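Local coordinates for protein amino acid amide racemase (PDB 6GIO) that belongs to the class-III aminotransferase family of fold-type I enzymes and binds pyridoxal-5'-phosphate in a pocket, at residues 134-139 and 149-155. Residue numbers count along the deposited sequence, not the author numbering.
Sequences SFIGSY and ISGHTAM. With PLP (pyridoxal-5'-phosphate), chain G.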
ATOM      1  N   SER C 134     -14.580  11.067  14.231  1.00 23.21           N
ATOM      2  CA  SER C 134     -14.082   9.724  14.425  1.00 26.70           C
ATOM      3  C   SER C 134     -14.342   9.216  15.886  1.00 25.69           C
ATOM      4  O   SER C 134     -14.865   9.951  16.723  1.00 25.92           O
ATOM      5  CB  SER C 134     -12.606   9.763  14.122  1.00 29.42           C
ATOM      6  OG  SER C 134     -12.044   8.498  14.247  1.00 37.50           O
ATOM      7  N   PHE C 135     -13.987   7.966  16.183  1.00 22.65           N
ATOM      8  CA  PHE C 135     -14.205   7.405  17.515  1.00 23.26           C
ATOM      9  C   PHE C 135     -12.929   7.132  18.270  1.00 22.58           C
ATOM     10  O   PHE C 135     -11.966   6.696  17.687  1.00 20.82           O
ATOM     11  CB  PHE C 135     -15.058   6.124  17.456  1.00 24.36           C
ATOM     12  CG  PHE C 135     -16.499   6.442  17.265  1.00 26.23           C
ATOM     13  CD1 PHE C 135     -17.279   6.805  18.354  1.00 25.85           C
ATOM     14  CD2 PHE C 135     -17.024   6.553  16.005  1.00 26.99           C
ATOM     15  CE1 PHE C 135     -18.596   7.204  18.175  1.00 29.10           C
ATOM     16  CE2 PHE C 135     -18.345   6.969  15.817  1.00 30.57           C
ATOM     17  CZ  PHE C 135     -19.135   7.266  16.911  1.00 30.15           C
ATOM     18  N   ILE C 136     -12.954   7.401  19.569  1.00 22.51           N
ATOM     19  CA  ILE C 136     -11.872   6.995  20.449  1.00 23.88           C
ATOM     20  C   ILE C 136     -11.744   5.480  20.306  1.00 24.77           C
ATOM     21  O   ILE C 136     -12.732   4.706  20.436  1.00 26.31           O
ATOM     22  CB  ILE C 136     -12.118   7.401  21.922  1.00 25.62           C
ATOM     23  CG1 ILE C 136     -12.115   8.915  22.073  1.00 24.69           C
ATOM     24  CG2 ILE C 136     -11.033   6.831  22.847  1.00 24.20           C
ATOM     25  CD1 ILE C 136     -12.738   9.408  23.347  1.00 25.51           C
ATOM     26  N   GLY C 137     -10.524   5.054  20.012  1.00 26.00           N
ATOM     27  CA  GLY C 137     -10.205   3.650  19.901  1.00 25.06           C
ATOM     28  C   GLY C 137     -10.311   3.087  18.498  1.00 25.66           C
ATOM     29  O   GLY C 137      -9.939   1.913  18.260  1.00 26.11           O
ATOM     30  N   SER C 138     -10.801   3.907  17.568  1.00 24.85           N
ATOM     31  CA  SER C 138     -10.935   3.520  16.184  1.00 24.93           C
ATOM     32  C   SER C 138      -9.534   3.361  15.574  1.00 25.30           C
ATOM     33  O   SER C 138      -8.581   4.017  15.975  1.00 25.40           O
ATOM     34  CB  SER C 138     -11.735   4.559  15.399  1.00 26.67           C
ATOM     35  OG  SER C 138     -10.926   5.665  15.112  1.00 28.88           O
ATOM     36  N   TYR C 139      -9.437   2.457  14.614  1.00 27.00           N
ATOM     37  CA  TYR C 139      -8.192   2.151  13.967  1.00 30.40           C
ATOM     38  C   TYR C 139      -8.533   2.152  12.503  1.00 29.60           C
ATOM     39  O   TYR C 139      -9.169   1.227  12.031  1.00 30.58           O
ATOM     40  CB  TYR C 139      -7.669   0.794  14.441  1.00 31.49           C
ATOM     41  CG  TYR C 139      -6.303   0.479  13.919  1.00 33.68           C
ATOM     42  CD1 TYR C 139      -6.126   0.068  12.591  1.00 35.17           C
ATOM     43  CD2 TYR C 139      -5.186   0.547  14.740  1.00 36.93           C
ATOM     44  CE1 TYR C 139      -4.875  -0.236  12.093  1.00 35.78           C
ATOM     45  CE2 TYR C 139      -3.917   0.236  14.246  1.00 36.84           C
ATOM     46  CZ  TYR C 139      -3.776  -0.148  12.907  1.00 37.86           C
ATOM     47  OH  TYR C 139      -2.531  -0.446  12.362  1.00 38.66           O
ATOM     48  N   ILE C 149      -6.751  10.241  11.549  1.00 27.95           N
ATOM     49  CA  ILE C 149      -8.180  10.266  11.913  1.00 29.35           C
ATOM     50  C   ILE C 149      -8.523   9.113  12.864  1.00 28.78           C
ATOM     51  O   ILE C 149      -9.672   8.899  13.184  1.00 27.72           O
ATOM     52  CB  ILE C 149      -9.083  10.252  10.667  1.00 28.53           C
ATOM     53  CG1 ILE C 149      -8.808   9.015   9.810  1.00 30.10           C
ATOM     54  CG2 ILE C 149      -8.877  11.518   9.857  1.00 28.74           C
ATOM     55  CD1 ILE C 149      -9.999   8.576   8.997  1.00 28.76           C
ATOM     56  N   SER C 150      -7.510   8.387  13.328  1.00 27.82           N
ATOM     57  CA  SER C 150      -7.719   7.258  14.197  1.00 29.52           C
ATOM     58  C   SER C 150      -7.712   7.667  15.669  1.00 30.91           C
ATOM     59  O   SER C 150      -7.069   8.634  16.036  1.00 30.16           O
ATOM     60  CB  SER C 150      -6.640   6.216  13.937  1.00 30.76           C
ATOM     61  OG  SER C 150      -6.797   5.681  12.621  1.00 32.00           O
ATOM     62  N   GLY C 151      -8.430   6.932  16.516  1.00 30.85           N
ATOM     63  CA  GLY C 151      -8.431   7.228  17.946  1.00 30.34           C
ATOM     64  C   GLY C 151      -7.744   6.220  18.851  1.00 29.80           C
ATOM     65  O   GLY C 151      -7.889   6.292  20.067  1.00 28.95           O
ATOM     66  N   HIS C 152      -6.986   5.289  18.303  1.00 33.09           N
ATOM     67  CA  HIS C 152      -6.514   4.173  19.141  1.00 37.75           C
ATOM     68  C   HIS C 152      -5.277   4.591  19.940  1.00 36.98           C
ATOM     69  O   HIS C 152      -4.452   5.366  19.466  1.00 34.37           O
ATOM     70  CB  HIS C 152      -6.263   2.894  18.307  1.00 40.33           C
ATOM     71  CG  HIS C 152      -6.119   1.634  19.127  1.00 43.59           C
ATOM     72  ND1 HIS C 152      -4.914   1.225  19.667  1.00 40.78           N
ATOM     73  CD2 HIS C 152      -7.017   0.670  19.456  1.00 43.54           C
ATOM     74  CE1 HIS C 152      -5.080   0.084  20.313  1.00 41.90           C
ATOM     75  NE2 HIS C 152      -6.344  -0.281  20.194  1.00 44.27           N
ATOM     76  N   THR C 153      -5.168   4.036  21.142  1.00 36.90           N
ATOM     77  CA  THR C 153      -4.051   4.280  22.057  1.00 39.00           C
ATOM     78  C   THR C 153      -2.672   3.922  21.496  1.00 37.50           C
ATOM     79  O   THR C 153      -1.699   4.483  21.923  1.00 38.62           O
ATOM     80  CB  THR C 153      -4.239   3.525  23.397  1.00 42.44           C
ATOM     81  OG1 THR C 153      -4.271   2.118  23.157  1.00 47.49           O
ATOM     82  CG2 THR C 153      -5.536   3.922  24.051  1.00 43.00           C
ATOM     83  N   ALA C 154      -2.574   3.009  20.539  1.00 38.25           N
ATOM     84  CA  ALA C 154      -1.263   2.659  19.978  1.00 38.89           C
ATOM     85  C   ALA C 154      -0.652   3.797  19.140  1.00 41.31           C
ATOM     86  O   ALA C 154       0.565   3.834  18.971  1.00 43.52           O
ATOM     87  CB  ALA C 154      -1.357   1.390  19.154  1.00 39.05           C
ATOM     88  N   MET C 155      -1.483   4.721  18.638  1.00 43.04           N
ATOM     89  CA  MET C 155      -1.010   5.850  17.813  1.00 44.01           C
ATOM     90  C   MET C 155      -1.025   7.243  18.504  1.00 41.05           C
ATOM     91  O   MET C 155      -0.895   8.298  17.862  1.00 32.17           O
ATOM     92  CB  MET C 155      -1.791   5.866  16.507  1.00 52.77           C
ATOM     93  CG  MET C 155      -1.654   4.533  15.753  1.00 62.16           C
ATOM     94  SD  MET C 155      -3.142   3.857  14.974  1.00 78.10           S
ATOM     95  CE  MET C 155      -4.449   4.600  15.957  1.00 67.69           C
TER
HETATM   96  N1  PLP G 501      -9.487  -0.015   9.142  1.00 32.40           N
HETATM   97  C2  PLP G 501      -9.839  -1.042   9.954  1.00 35.26           C
HETATM   98  C2A PLP G 501     -11.175  -1.114  10.628  1.00 35.39           C
HETATM   99  C3  PLP G 501      -8.889  -2.149  10.230  1.00 34.50           C
HETATM  100  O3  PLP G 501      -9.248  -3.152  11.041  1.00 35.47           O
HETATM  101  C4  PLP G 501      -7.562  -2.160   9.581  1.00 35.56           C
HETATM  102  C4A PLP G 501      -6.606  -3.279   9.840  1.00 34.77           C
HETATM  103  C5  PLP G 501      -7.284  -0.979   8.691  1.00 34.45           C
HETATM  104  C6  PLP G 501      -8.271   0.019   8.535  1.00 34.88           C
HETATM  105  C5A PLP G 501      -5.927  -0.847   8.019  1.00 34.56           C
HETATM  106  O4P PLP G 501      -5.533  -1.974   7.225  1.00 34.82           O
HETATM  107  P   PLP G 501      -4.000  -2.242   6.871  1.00 32.20           P
HETATM  108  O1P PLP G 501      -4.114  -3.131   5.672  1.00 34.92           O
HETATM  109  O2P PLP G 501      -3.384  -2.936   8.072  1.00 30.35           O
HETATM  110  O3P PLP G 501      -3.412  -0.879   6.534  1.00 33.25           O
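Two glycines meet across this contact, and each answers a different constraint. A side chain on Gly151 would collide with the opposing backbone, with Phe135 O, Ile136 CA and Gly137 N; its bare CA instead makes a CA-H...O contact with Phe135 O at 3.6 Å. Gly137, with phi near +93°, is the third residue of a type II turn from Phe135 to Ser138, where a CB would press against the preceding carbonyl.

A turn and the loop beside it can be tied together largely by backbone groups and serine hydroxyls, as here, through a compact network. Gly151 N donates to both Ser138 O (3.0 Å) and Ser138 OG (3.1 Å), while Ser138 OG in turn donates to Phe135 O (3.0 Å), bracing the turn from within. Gly137 N reaches Gly151 O in a weak hydrogen bond of 2.9 Å, and Ser134 OG donates to Ile149 O at 2.6 Å.

Beyond the turn, Tyr139 lines the pyridoxal-5'-phosphate pocket, with Tyr139 O 3.1 Å from PLP C2. Met155 SD lies 4.4 Å from the centroid of the Tyr139 ring, an oblique Met-aromatic contact, and Leu293 of the second subunit also packs on this tyrosine. His152 NE2 is hydrogen-bonded to Asp210 O.

Within the PLP-binding sheet of the large domain, strand 131-135 runs parallel to strand 164-167, to which Ser134 and Ile136 bond through their backbones; Phe135 packs against helix 220-229, and residues 149-155 belong to the connection from helix 144-147 to strand 164-167.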